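Local structure of esterase TesA (Pseudomonas aeruginosa, 4JGG) at residues Leu88-Leu93 and Leu126-Gln131; Gln109-Met114 and Arg146-Val151; Pro161-Gly166 and Glu191-Thr196. The protein hydrolyses carboxylic esters as a secreted GDSL-family serine esterase, most active on Tween detergents and short-chain p-nitrophenyl esters, with lysophospholipase and low palmitoyl-CoA thioesterase activity. All blocks are in the same frame, centred on the assembly; numbering follows the deposited sequence.

Contact 1 of 3, residues Leu88-Leu93 and Leu126-Gln131; sequences LVVIEL and LLLGIQ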
ATOM      1  N   LEU A  88       5.758  -4.789  11.543  1.00 13.72           N
ATOM      2  CA  LEU A  88       5.215  -4.982  10.206  1.00 11.34           C
ATOM      3  C   LEU A  88       5.177  -3.650   9.486  1.00 10.39           C
ATOM      4  O   LEU A  88       4.687  -2.653  10.024  1.00  7.80           O
ATOM      5  CB  LEU A  88       3.782  -5.509  10.298  1.00 11.49           C
ATOM      6  CG  LEU A  88       3.418  -6.804   9.598  1.00 16.86           C
ATOM      7  CD1 LEU A  88       2.226  -7.451  10.290  1.00 22.41           C
ATOM      8  CD2 LEU A  88       3.131  -6.547   8.132  1.00 18.16           C
ATOM      9  N   VAL A  89       5.663  -3.623   8.252  1.00  9.80           N
ATOM     10  CA  VAL A  89       5.518  -2.417   7.454  1.00  9.48           C
ATOM     11  C   VAL A  89       4.751  -2.742   6.184  1.00  7.38           C
ATOM     12  O   VAL A  89       5.196  -3.574   5.400  1.00 11.75           O
ATOM     13  CB  VAL A  89       6.886  -1.808   7.074  1.00 11.49           C
ATOM     14  CG1 VAL A  89       6.677  -0.596   6.160  1.00  8.30           C
ATOM     15  CG2 VAL A  89       7.662  -1.425   8.329  1.00 11.74           C
ATOM     16  N   VAL A  90       3.591  -2.110   6.007  1.00  6.18           N
ATOM     17  CA  VAL A  90       2.794  -2.258   4.791  1.00  9.06           C
ATOM     18  C   VAL A  90       3.130  -1.086   3.883  1.00  9.73           C
ATOM     19  O   VAL A  90       2.931   0.078   4.247  1.00  8.78           O
ATOM     20  CB  VAL A  90       1.281  -2.285   5.093  1.00  8.80           C
ATOM     21  CG1 VAL A  90       0.473  -2.433   3.819  1.00  9.02           C
ATOM     22  CG2 VAL A  90       0.959  -3.420   6.054  1.00  7.77           C
ATOM     23  N   ILE A  91       3.672  -1.381   2.708  1.00  6.78           N
ATOM     24  CA  ILE A  91       4.012  -0.300   1.777  1.00  8.37           C
ATOM     25  C   ILE A  91       3.019  -0.232   0.630  1.00  9.04           C
ATOM     26  O   ILE A  91       2.837  -1.203  -0.101  1.00  9.31           O
ATOM     27  CB  ILE A  91       5.438  -0.462   1.211  1.00  9.00           C
ATOM     28  CG1 ILE A  91       6.483  -0.311   2.322  1.00 10.14           C
ATOM     29  CG2 ILE A  91       5.688   0.539   0.093  1.00  7.50           C
ATOM     30  CD1 ILE A  91       7.874  -0.758   1.898  1.00  9.46           C
ATOM     31  N   GLU A  92       2.394   0.931   0.468  1.00 11.13           N
ATOM     32  CA  GLU A  92       1.439   1.172  -0.603  1.00  9.99           C
ATOM     33  C   GLU A  92       1.810   2.439  -1.379  1.00  9.93           C
ATOM     34  O   GLU A  92       1.123   3.458  -1.312  1.00  9.97           O
ATOM     35  CB  GLU A  92       0.013   1.284  -0.052  1.00 12.96           C
ATOM     36  CG  GLU A  92      -1.051   1.442  -1.149  1.00  9.11           C
ATOM     37  CD  GLU A  92      -1.559   2.868  -1.307  1.00 10.66           C
ATOM     38  OE1 GLU A  92      -1.912   3.493  -0.286  1.00 11.04           O
ATOM     39  OE2 GLU A  92      -1.621   3.366  -2.461  1.00 10.97           O
ATOM     40  N   LEU A  93       2.900   2.362  -2.126  1.00  7.34           N
ATOM     41  CA  LEU A  93       3.397   3.519  -2.848  1.00 11.87           C
ATOM     42  C   LEU A  93       3.689   3.166  -4.303  1.00 11.58           C
ATOM     43  O   LEU A  93       3.773   1.986  -4.659  1.00 12.35           O
ATOM     44  CB  LEU A  93       4.646   4.056  -2.154  1.00 11.18           C
ATOM     45  CG  LEU A  93       4.403   4.816  -0.846  1.00  7.88           C
ATOM     46  CD1 LEU A  93       5.701   5.437  -0.384  1.00 10.03           C
ATOM     47  CD2 LEU A  93       3.352   5.905  -1.052  1.00  8.64           C
ATOM     48  N   LEU A 126       5.120  -6.066   3.702  1.00 10.96           N
ATOM     49  CA  LEU A 126       4.051  -6.453   2.786  1.00 13.96           C
ATOM     50  C   LEU A 126       3.869  -5.336   1.761  1.00 15.43           C
ATOM     51  O   LEU A 126       3.567  -4.194   2.128  1.00 12.15           O
ATOM     52  CB  LEU A 126       2.740  -6.692   3.548  1.00 14.23           C
ATOM     53  CG  LEU A 126       1.452  -6.920   2.742  1.00 14.12           C
ATOM     54  CD1 LEU A 126       1.551  -8.152   1.863  1.00 14.74           C
ATOM     55  CD2 LEU A 126       0.250  -7.037   3.677  1.00 14.65           C
ATOM     56  N   LEU A 127       4.080  -5.650   0.480  1.00 10.17           N
ATOM     57  CA  LEU A 127       3.880  -4.656  -0.574  1.00  9.47           C
ATOM     58  C   LEU A 127       2.462  -4.726  -1.114  1.00 12.91           C
ATOM     59  O   LEU A 127       1.955  -5.813  -1.403  1.00 10.04           O
ATOM     60  CB  LEU A 127       4.824  -4.906  -1.747  1.00 12.31           C
ATOM     61  CG  LEU A 127       6.329  -4.952  -1.576  1.00 17.89           C
ATOM     62  CD1 LEU A 127       6.954  -4.938  -2.973  1.00 16.86           C
ATOM     63  CD2 LEU A 127       6.795  -3.759  -0.743  1.00 13.07           C
ATOM     64  N   LEU A 128       1.825  -3.571  -1.257  1.00 11.02           N
ATOM     65  CA  LEU A 128       0.543  -3.500  -1.942  1.00 12.67           C
ATOM     66  C   LEU A 128       0.793  -2.992  -3.359  1.00 14.60           C
ATOM     67  O   LEU A 128       1.340  -1.889  -3.556  1.00  9.95           O
ATOM     68  CB  LEU A 128      -0.448  -2.597  -1.200  1.00 11.95           C
ATOM     69  CG  LEU A 128      -0.735  -3.018   0.241  1.00  9.90           C
ATOM     70  CD1 LEU A 128      -1.841  -2.172   0.852  1.00  8.99           C
ATOM     71  CD2 LEU A 128      -1.071  -4.493   0.321  1.00 12.34           C
ATOM     72  N   GLY A 129       0.416  -3.810  -4.335  1.00 14.01           N
ATOM     73  CA  GLY A 129       0.624  -3.471  -5.733  1.00 15.71           C
ATOM     74  C   GLY A 129      -0.639  -2.879  -6.312  1.00 16.08           C
ATOM     75  O   GLY A 129      -1.740  -3.274  -5.937  1.00 14.98           O
ATOM     76  N   ILE A 130      -0.490  -1.935  -7.232  1.00 15.97           N
ATOM     77  CA  ILE A 130      -1.649  -1.270  -7.806  1.00 16.81           C
ATOM     78  C   ILE A 130      -1.604  -1.292  -9.336  1.00 18.09           C
ATOM     79  O   ILE A 130      -0.539  -1.173  -9.931  1.00 16.95           O
ATOM     80  CB  ILE A 130      -1.760   0.177  -7.279  1.00 23.48           C
ATOM     81  CG1 ILE A 130      -2.070   0.156  -5.774  1.00 21.20           C
ATOM     82  CG2 ILE A 130      -2.812   0.956  -8.042  1.00 23.72           C
ATOM     83  CD1 ILE A 130      -2.505   1.491  -5.226  1.00 20.37           C
ATOM     84  N   GLN A 131      -2.760  -1.507  -9.960  1.00 16.87           N
ATOM     85  CA  GLN A 131      -2.868  -1.451 -11.409  1.00 15.80           C
ATOM     86  C   GLN A 131      -3.623  -0.200 -11.832  1.00 16.98           C
ATOM     87  O   GLN A 131      -4.738   0.061 -11.375  1.00 15.60           O
ATOM     88  CB  GLN A 131      -3.551  -2.695 -11.971  1.00 15.52           C
ATOM     89  CG  GLN A 131      -2.659  -3.910 -11.955  1.00 20.23           C
ATOM     90  CD  GLN A 131      -2.512  -4.477 -10.562  1.00 21.35           C
ATOM     91  OE1 GLN A 131      -3.474  -4.487  -9.792  1.00 23.67           O
ATOM     92  NE2 GLN A 131      -1.311  -4.942 -10.221  1.00 17.80           N
TER
HETATM   93  O   HOH W   1       3.304  -0.531  -2.694  1.00 16.74           O

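Contact 2 of 3, residues Gln109-Met114 and Arg146-Val151; sequences QNLASM and RVYGAV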
ATOM      1  N   GLN A 109      13.740   0.562  -7.739  1.00 12.56           N
ATOM      2  CA  GLN A 109      14.869   0.882  -6.868  1.00 13.57           C
ATOM      3  C   GLN A 109      14.420   1.410  -5.495  1.00 13.14           C
ATOM      4  O   GLN A 109      14.856   0.929  -4.438  1.00 14.38           O
ATOM      5  CB  GLN A 109      15.759   1.917  -7.564  1.00 15.04           C
ATOM      6  CG  GLN A 109      17.014   2.306  -6.791  1.00 23.40           C
ATOM      7  CD  GLN A 109      17.731   3.487  -7.426  1.00 25.59           C
ATOM      8  OE1 GLN A 109      17.127   4.534  -7.676  1.00 26.63           O
ATOM      9  NE2 GLN A 109      19.020   3.320  -7.700  1.00 33.59           N
ATOM     10  N   ASN A 110      13.559   2.418  -5.522  1.00 10.54           N
ATOM     11  CA  ASN A 110      13.038   3.016  -4.305  1.00 10.85           C
ATOM     12  C   ASN A 110      12.273   2.036  -3.410  1.00 12.43           C
ATOM     13  O   ASN A 110      12.507   1.983  -2.205  1.00 11.06           O
ATOM     14  CB  ASN A 110      12.157   4.213  -4.648  1.00  9.19           C
ATOM     15  CG  ASN A 110      12.944   5.353  -5.255  1.00 15.81           C
ATOM     16  OD1 ASN A 110      14.147   5.486  -5.009  1.00 13.00           O
ATOM     17  ND2 ASN A 110      12.269   6.191  -6.046  1.00 12.85           N
ATOM     18  N   LEU A 111      11.369   1.257  -3.996  1.00 11.42           N
ATOM     19  CA  LEU A 111      10.583   0.300  -3.217  1.00 11.30           C
ATOM     20  C   LEU A 111      11.479  -0.794  -2.640  1.00 12.94           C
ATOM     21  O   LEU A 111      11.348  -1.161  -1.486  1.00 16.65           O
ATOM     22  CB  LEU A 111       9.477  -0.340  -4.069  1.00 12.13           C
ATOM     23  CG  LEU A 111       8.234   0.454  -4.479  1.00 10.77           C
ATOM     24  CD1 LEU A 111       7.377  -0.429  -5.376  1.00 11.86           C
ATOM     25  CD2 LEU A 111       7.414   0.919  -3.266  1.00 10.43           C
ATOM     26  N   ALA A 112      12.389  -1.305  -3.461  1.00 14.80           N
ATOM     27  CA  ALA A 112      13.362  -2.294  -3.024  1.00 16.20           C
ATOM     28  C   ALA A 112      14.140  -1.807  -1.807  1.00 16.56           C
ATOM     29  O   ALA A 112      14.247  -2.527  -0.817  1.00 14.10           O
ATOM     30  CB  ALA A 112      14.318  -2.631  -4.173  1.00 17.89           C
ATOM     31  N   SER A 113      14.676  -0.586  -1.898  1.00 12.88           N
ATOM     32  CA  SER A 113      15.428   0.045  -0.817  1.00 13.26           C
ATOM     33  C   SER A 113      14.575   0.252   0.441  1.00 12.73           C
ATOM     34  O   SER A 113      15.052   0.037   1.556  1.00 16.56           O
ATOM     35  CB  SER A 113      16.017   1.375  -1.288  1.00 13.71           C
ATOM     36  OG  SER A 113      16.768   1.987  -0.256  1.00 20.48           O
ATOM     37  N   MET A 114      13.317   0.650   0.263  1.00 13.77           N
ATOM     38  CA  MET A 114      12.380   0.743   1.390  1.00 12.84           C
ATOM     39  C   MET A 114      12.218  -0.602   2.075  1.00 13.80           C
ATOM     40  O   MET A 114      12.200  -0.671   3.294  1.00 13.57           O
ATOM     41  CB  MET A 114      10.984   1.224   0.948  1.00 13.97           C
ATOM     42  CG  MET A 114      10.858   2.694   0.539  1.00 12.96           C
ATOM     43  SD  MET A 114       9.120   3.167   0.264  1.00 11.41           S
ATOM     44  CE  MET A 114       8.477   3.159   1.937  1.00  7.69           C
ATOM     45  N   ARG A 146       4.429  -4.821 -12.902  1.00 18.88           N
ATOM     46  CA  ARG A 146       5.392  -5.910 -12.773  1.00 17.75           C
ATOM     47  C   ARG A 146       6.482  -5.593 -11.776  1.00 16.93           C
ATOM     48  O   ARG A 146       7.130  -6.495 -11.247  1.00 16.67           O
ATOM     49  CB  ARG A 146       6.021  -6.241 -14.121  1.00 18.98           C
ATOM     50  CG  ARG A 146       5.108  -7.012 -15.042  1.00 19.75           C
ATOM     51  CD  ARG A 146       5.838  -7.378 -16.311  1.00 23.95           C
ATOM     52  NE  ARG A 146       6.614  -6.260 -16.838  1.00 24.14           N
ATOM     53  CZ  ARG A 146       6.272  -5.549 -17.906  1.00 29.56           C
ATOM     54  NH1 ARG A 146       5.160  -5.840 -18.572  1.00 26.36           N
ATOM     55  NH2 ARG A 146       7.051  -4.554 -18.314  1.00 32.72           N
ATOM     56  N   VAL A 147       6.693  -4.305 -11.535  1.00 14.94           N
ATOM     57  CA  VAL A 147       7.708  -3.859 -10.591  1.00 14.47           C
ATOM     58  C   VAL A 147       7.436  -4.381  -9.178  1.00 11.39           C
ATOM     59  O   VAL A 147       8.351  -4.789  -8.472  1.00 14.07           O
ATOM     60  CB  VAL A 147       7.799  -2.317 -10.561  1.00 13.14           C
ATOM     61  CG1 VAL A 147       8.568  -1.845  -9.323  1.00 13.62           C
ATOM     62  CG2 VAL A 147       8.455  -1.801 -11.833  1.00 13.93           C
ATOM     63  N   TYR A 148       6.181  -4.366  -8.760  1.00 10.30           N
ATOM     64  CA  TYR A 148       5.846  -4.846  -7.423  1.00 13.54           C
ATOM     65  C   TYR A 148       6.308  -6.276  -7.204  1.00 13.05           C
ATOM     66  O   TYR A 148       6.946  -6.579  -6.196  1.00 14.30           O
ATOM     67  CB  TYR A 148       4.351  -4.687  -7.151  1.00 15.15           C
ATOM     68  CG  TYR A 148       3.953  -3.232  -7.165  1.00 11.87           C
ATOM     69  CD1 TYR A 148       4.142  -2.427  -6.038  1.00  8.98           C
ATOM     70  CD2 TYR A 148       3.441  -2.650  -8.316  1.00 10.46           C
ATOM     71  CE1 TYR A 148       3.797  -1.081  -6.058  1.00 10.08           C
ATOM     72  CE2 TYR A 148       3.084  -1.317  -8.343  1.00 12.41           C
ATOM     73  CZ  TYR A 148       3.275  -0.533  -7.216  1.00 15.41           C
ATOM     74  OH  TYR A 148       2.922   0.789  -7.264  1.00 13.31           O
ATOM     75  N   GLY A 149       5.990  -7.150  -8.153  1.00 14.49           N
ATOM     76  CA  GLY A 149       6.415  -8.541  -8.082  1.00 19.51           C
ATOM     77  C   GLY A 149       7.928  -8.683  -8.108  1.00 14.13           C
ATOM     78  O   GLY A 149       8.496  -9.562  -7.458  1.00 19.13           O
ATOM     79  N   ALA A 150       8.583  -7.802  -8.851  1.00 13.22           N
ATOM     80  CA  ALA A 150      10.037  -7.804  -8.944  1.00 13.62           C
ATOM     81  C   ALA A 150      10.661  -7.482  -7.588  1.00 14.85           C
ATOM     82  O   ALA A 150      11.563  -8.182  -7.124  1.00 13.77           O
ATOM     83  CB  ALA A 150      10.501  -6.790  -9.989  1.00 13.63           C
ATOM     84  N   VAL A 151      10.176  -6.415  -6.955  1.00 14.97           N
ATOM     85  CA  VAL A 151      10.667  -6.018  -5.634  1.00 13.03           C
ATOM     86  C   VAL A 151      10.433  -7.096  -4.578  1.00 13.84           C
ATOM     87  O   VAL A 151      11.326  -7.404  -3.788  1.00 13.78           O
ATOM     88  CB  VAL A 151      10.047  -4.692  -5.167  1.00 15.85           C
ATOM     89  CG1 VAL A 151      10.616  -4.302  -3.800  1.00 15.75           C
ATOM     90  CG2 VAL A 151      10.325  -3.600  -6.192  1.00 14.32           C
TER

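Contact 3 of 3, residues Pro161-Gly166 and Glu191-Thr196; sequences PFFLEG and ENVWPT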
ATOM      1  N   PRO A 161      -0.526  -8.504  -5.130  1.00 18.94           N
ATOM      2  CA  PRO A 161      -0.275  -7.942  -6.464  1.00 16.20           C
ATOM      3  C   PRO A 161      -1.392  -7.040  -6.961  1.00 15.36           C
ATOM      4  O   PRO A 161      -1.106  -6.087  -7.689  1.00 14.57           O
ATOM      5  CB  PRO A 161      -0.151  -9.184  -7.360  1.00 19.56           C
ATOM      6  CG  PRO A 161      -0.771 -10.303  -6.588  1.00 17.83           C
ATOM      7  CD  PRO A 161      -0.522  -9.975  -5.136  1.00 20.13           C
ATOM      8  N   PHE A 162      -2.631  -7.341  -6.577  1.00 15.42           N
ATOM      9  CA  PHE A 162      -3.802  -6.626  -7.072  1.00 17.44           C
ATOM     10  C   PHE A 162      -4.626  -6.032  -5.935  1.00 16.52           C
ATOM     11  O   PHE A 162      -5.761  -6.449  -5.693  1.00 15.71           O
ATOM     12  CB  PHE A 162      -4.667  -7.569  -7.917  1.00 15.19           C
ATOM     13  CG  PHE A 162      -3.867  -8.417  -8.864  1.00 20.19           C
ATOM     14  CD1 PHE A 162      -3.339  -7.872 -10.022  1.00 22.36           C
ATOM     15  CD2 PHE A 162      -3.619  -9.751  -8.584  1.00 24.68           C
ATOM     16  CE1 PHE A 162      -2.592  -8.641 -10.887  1.00 24.24           C
ATOM     17  CE2 PHE A 162      -2.872 -10.530  -9.454  1.00 26.94           C
ATOM     18  CZ  PHE A 162      -2.358  -9.974 -10.602  1.00 22.78           C
ATOM     19  N   PHE A 163      -4.042  -5.055  -5.243  1.00 15.42           N
ATOM     20  CA  PHE A 163      -4.668  -4.427  -4.083  1.00 12.64           C
ATOM     21  C   PHE A 163      -6.040  -3.874  -4.442  1.00 11.91           C
ATOM     22  O   PHE A 163      -6.953  -3.894  -3.634  1.00 12.56           O
ATOM     23  CB  PHE A 163      -3.746  -3.319  -3.545  1.00 12.84           C
ATOM     24  CG  PHE A 163      -4.338  -2.481  -2.439  1.00 12.26           C
ATOM     25  CD1 PHE A 163      -5.039  -3.067  -1.395  1.00 13.81           C
ATOM     26  CD2 PHE A 163      -4.130  -1.100  -2.412  1.00 12.96           C
ATOM     27  CE1 PHE A 163      -5.562  -2.297  -0.365  1.00 11.26           C
ATOM     28  CE2 PHE A 163      -4.643  -0.322  -1.379  1.00 10.88           C
ATOM     29  CZ  PHE A 163      -5.354  -0.919  -0.354  1.00 14.66           C
ATOM     30  N   LEU A 164      -6.203  -3.408  -5.673  1.00 14.29           N
ATOM     31  CA  LEU A 164      -7.464  -2.782  -6.041  1.00 11.35           C
ATOM     32  C   LEU A 164      -8.386  -3.765  -6.759  1.00 15.03           C
ATOM     33  O   LEU A 164      -9.282  -3.365  -7.498  1.00 11.79           O
ATOM     34  CB  LEU A 164      -7.223  -1.531  -6.889  1.00 14.27           C
ATOM     35  CG  LEU A 164      -6.199  -0.558  -6.307  1.00 16.04           C
ATOM     36  CD1 LEU A 164      -5.993   0.610  -7.273  1.00 18.29           C
ATOM     37  CD2 LEU A 164      -6.637  -0.052  -4.945  1.00 13.41           C
ATOM     38  N   GLU A 165      -8.176  -5.056  -6.532  1.00 16.14           N
ATOM     39  CA  GLU A 165      -9.056  -6.044  -7.144  1.00 14.27           C
ATOM     40  C   GLU A 165     -10.509  -5.794  -6.767  1.00 13.83           C
ATOM     41  O   GLU A 165     -10.832  -5.632  -5.599  1.00 13.30           O
ATOM     42  CB  GLU A 165      -8.648  -7.459  -6.764  1.00 18.05           C
ATOM     43  CG  GLU A 165      -9.590  -8.520  -7.310  1.00 16.60           C
ATOM     44  CD  GLU A 165      -9.127  -9.923  -6.985  1.00 17.85           C
ATOM     45  OE1 GLU A 165      -7.972 -10.072  -6.524  1.00 22.06           O
ATOM     46  OE2 GLU A 165      -9.924 -10.867  -7.188  1.00 15.95           O
ATOM     47  N   GLY A 166     -11.387  -5.763  -7.770  1.00 16.41           N
ATOM     48  CA  GLY A 166     -12.805  -5.570  -7.536  1.00 11.73           C
ATOM     49  C   GLY A 166     -13.169  -4.146  -7.148  1.00 19.77           C
ATOM     50  O   GLY A 166     -14.325  -3.856  -6.822  1.00 17.63           O
ATOM     51  N   GLU A 191     -10.508  -6.522   2.640  1.00 11.94           N
ATOM     52  CA  GLU A 191     -10.575  -7.905   2.177  1.00 12.80           C
ATOM     53  C   GLU A 191      -9.334  -8.275   1.366  1.00 13.53           C
ATOM     54  O   GLU A 191      -8.794  -9.374   1.496  1.00 13.95           O
ATOM     55  CB  GLU A 191     -11.840  -8.150   1.343  1.00 14.93           C
ATOM     56  CG  GLU A 191     -11.798  -9.456   0.546  1.00 17.21           C
ATOM     57  CD  GLU A 191     -13.116  -9.811  -0.150  1.00 17.36           C
ATOM     58  OE1 GLU A 191     -14.158  -9.165   0.108  1.00 14.56           O
ATOM     59  OE2 GLU A 191     -13.099 -10.744  -0.972  1.00 17.33           O
ATOM     60  N   ASN A 192      -8.872  -7.355   0.527  1.00 12.83           N
ATOM     61  CA  ASN A 192      -7.762  -7.677  -0.362  1.00 13.18           C
ATOM     62  C   ASN A 192      -6.418  -7.818   0.336  1.00 15.11           C
ATOM     63  O   ASN A 192      -5.512  -8.467  -0.186  1.00 14.27           O
ATOM     64  CB  ASN A 192      -7.686  -6.679  -1.524  1.00 14.27           C
ATOM     65  CG  ASN A 192      -8.805  -6.879  -2.514  1.00 15.57           C
ATOM     66  OD1 ASN A 192      -9.471  -7.909  -2.484  1.00 16.31           O
ATOM     67  ND2 ASN A 192      -9.025  -5.906  -3.388  1.00 15.85           N
ATOM     68  N   VAL A 193      -6.289  -7.212   1.516  1.00 11.93           N
ATOM     69  CA  VAL A 193      -5.027  -7.248   2.239  1.00 12.32           C
ATOM     70  C   VAL A 193      -5.024  -8.363   3.278  1.00 11.72           C
ATOM     71  O   VAL A 193      -4.035  -9.063   3.430  1.00 14.12           O
ATOM     72  CB  VAL A 193      -4.733  -5.893   2.956  1.00 11.12           C
ATOM     73  CG1 VAL A 193      -3.364  -5.913   3.614  1.00 15.34           C
ATOM     74  CG2 VAL A 193      -4.844  -4.732   1.991  1.00  9.51           C
ATOM     75  N   TRP A 194      -6.140  -8.527   3.979  1.00 13.12           N
ATOM     76  CA  TRP A 194      -6.192  -9.393   5.171  1.00 11.24           C
ATOM     77  C   TRP A 194      -5.581 -10.779   4.974  1.00 12.24           C
ATOM     78  O   TRP A 194      -4.738 -11.196   5.767  1.00 18.02           O
ATOM     79  CB  TRP A 194      -7.621  -9.474   5.727  1.00 12.94           C
ATOM     80  CG  TRP A 194      -7.757 -10.254   7.024  1.00 14.03           C
ATOM     81  CD1 TRP A 194      -8.390 -11.459   7.202  1.00 11.97           C
ATOM     82  CD2 TRP A 194      -7.271  -9.869   8.314  1.00 11.56           C
ATOM     83  NE1 TRP A 194      -8.319 -11.843   8.516  1.00 16.49           N
ATOM     84  CE2 TRP A 194      -7.631 -10.888   9.224  1.00 16.31           C
ATOM     85  CE3 TRP A 194      -6.557  -8.763   8.794  1.00 16.92           C
ATOM     86  CZ2 TRP A 194      -7.311 -10.835  10.580  1.00 15.68           C
ATOM     87  CZ3 TRP A 194      -6.233  -8.715  10.147  1.00 13.88           C
ATOM     88  CH2 TRP A 194      -6.610  -9.741  11.019  1.00 15.98           C
ATOM     89  N   PRO A 195      -5.998 -11.504   3.927  1.00 14.24           N
ATOM     90  CA  PRO A 195      -5.497 -12.868   3.696  1.00 17.48           C
ATOM     91  C   PRO A 195      -3.982 -12.949   3.626  1.00 14.81           C
ATOM     92  O   PRO A 195      -3.395 -13.914   4.108  1.00 17.31           O
ATOM     93  CB  PRO A 195      -6.076 -13.225   2.321  1.00 19.30           C
ATOM     94  CG  PRO A 195      -7.317 -12.421   2.218  1.00 18.30           C
ATOM     95  CD  PRO A 195      -7.049 -11.135   2.968  1.00 15.87           C
ATOM     96  N   THR A 196      -3.362 -11.958   2.999  1.00 14.31           N
ATOM     97  CA  THR A 196      -1.920 -11.962   2.797  1.00 16.48           C
ATOM     98  C   THR A 196      -1.229 -11.438   4.056  1.00 14.45           C
ATOM     99  O   THR A 196      -0.099 -11.820   4.359  1.00 13.99           O
ATOM    100  CB  THR A 196      -1.528 -11.152   1.520  1.00 16.59           C
ATOM    101  OG1 THR A 196      -2.116 -11.779   0.370  1.00 17.88           O
ATOM    102  CG2 THR A 196      -0.030 -11.109   1.325  1.00 16.81           C
TER

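Contact 1 of 3, residues Leu88-Leu93 and Leu126-Gln131
V90 and L128 set the pattern of this contact: they cross obliquely on one face of the sheet, V90 CG1 meeting L128 CD1 at 3.8 Å. The torsions put them there, for V90 holds CG1 anti to its backbone N (chi1 180°) while L128 turns CG anti to its carbonyl carbon. On the face of I91 and L127 the two side chains instead lie alongside each other, pointing the same way, and L127 CD2 touches both CB and CD1 of I91. Beta-branched valine and isoleucine suit extended backbone, and leucine's longer, flexible side chain lets its methyls reach the side chains of the next strand.

Strands 88-92 and 124-128 are parallel neighbours in the central sheet of this alpha/beta/alpha SGNH-hydrolase fold. Their backbones are joined by nearly straight bonds: L126 N to V89 O, I91 N to L126 O, and L128 N to I91 O, the last 2.8 Å long. Past the paired residues the chains separate, and a water takes the N-H of L93 at 3.0 Å and lies within hydrogen-bonding distance of I91 O and L128 O.

E92 brings a carboxylate to the C-terminal end of its strand. Its CG is anti to the backbone N (chi1 -176°) and the chain bends at chi2, so CB and CG pass over L128 while OE2 comes 3.5 Å from I130 CD1. OE1 is hydrogen-bonded to S32 OG, and the side chain lies about 6 Å from that of S30, the probable nucleophile. A buried carboxylate partly against apolar carbon would probably have a raised pKa, which the bond with S32 should partly offset.

Contact 2 of 3, residues Gln109-Met114 and Arg146-Val151
V151 is driven into the backbone of the facing helix, and there the packing is tightest. Its CG1, anti to the backbone N (chi1 -179°), comes within 3.5 Å of A112 CA, closer than carbons usually pack. The other branch, CG2, is turned to L111 CB at 4.0 Å. Alanine suits the spot, since its lone methyl leaves the helix surface low enough for a valine to settle on it, and A112 CB still meets V151 CG1.

L111, next to A112 in the chain, reaches the turn before V151 with CG anti to its carbonyl carbon (chi1 -73°). Its side chain crosses Y148 obliquely, the tip CD1 lying 3.7 Å from CE1 of the ring and making a looser 4.4 Å contact with V147 CG1. Helices 104-121 and 138-155, at 33° between their local N-to-C directions and 9.5 Å apart at closest approach, lie together on one side of the parallel sheet, as layers of the alpha/beta/alpha sandwich do. L111 accordingly also rests on I91 of strand 88-92, while Y148 sends its OH to L93 O, so the polar end of this aromatic is satisfied where its ring is buried.

Away from the sheet the interface thins out. Q109 is exposed, with CB directed away from helix 138-155, and this outer side, where R146 is exposed too, adds almost nothing to the 202 Å² buried between the segments.

Contact 3 of 3, residues Pro161-Gly166 and Glu191-Thr196
The loop 161-166 makes a type I beta turn from F162 to E165, closed by E165 N to F162 O at 2.9 Å, and it faces a helix that is kinked where the N atoms of P195 and T196 lack bonds to the preceding turn. Proline has no N-H to give, which accounts for the first of these gaps.

N192 carries the contact. Its CB points toward the loop and CG lies anti to the carbonyl carbon (chi1 -72°), so that the amide reaches the turn with both N-H groups of ND2. One goes to F163 O at 2.9 Å, with the donor well above the plane of that carbonyl. The other goes to E165 O, also 2.9 Å, and here the donor lies in the carbonyl plane, on a lone pair. Both acceptors lie close to the plane of the N192 amide, and R188 NE holds OD1, which together should fix the rotation of the amide. Asparagine suits the place because one short planar group can bind two backbone carbonyls and still offer an acceptor.

In the alpha/beta/alpha fold this loop follows strand 158-160, the edge of the parallel sheet, and leads on to D177 and H180, the probable active-site acid and histidine, before helix 186-197 packs on the face of the sheet that carries L126 and L128.

Beside the polar link, F163 CB points away from the helix, but with CG anti to the backbone N (chi1 173°) the ring swings back to it. The side chains of F163 and V193 cross obliquely, CE1 coming 3.5 Å from V193 CG2. An edge-to-face contact with W43 extends this patch, and V193 also rests on L126 and L128. A phenylalanine ring and a branched valine suit such a buried apolar junction of loop, helix and sheet. Exposed E165 lays CB 3.7 Å from N192 ND2, its chain extended beyond CG.

Overall arrangement
Contact 1 is the core, its centre about 3 Å from that of the chain, and backbone bonds between adjacent strands join apolar packing there. Contact 2 is also buried but purely apolar between its segments, joining two helices on one side of the sheet; it meets contact 1 where Y148 packs against G129 and L127 CD1 against Y148 O. Contact 3 is only partly buried and lies on the other side of the sheet, where one side-chain amide grips loop carbonyls. It touches contact 1 through G129 O with F163 N and through Q131 NE2 with P161 O. Contacts 2 and 3 do not meet, their centres lying about 18 Å apart with the sheet between them.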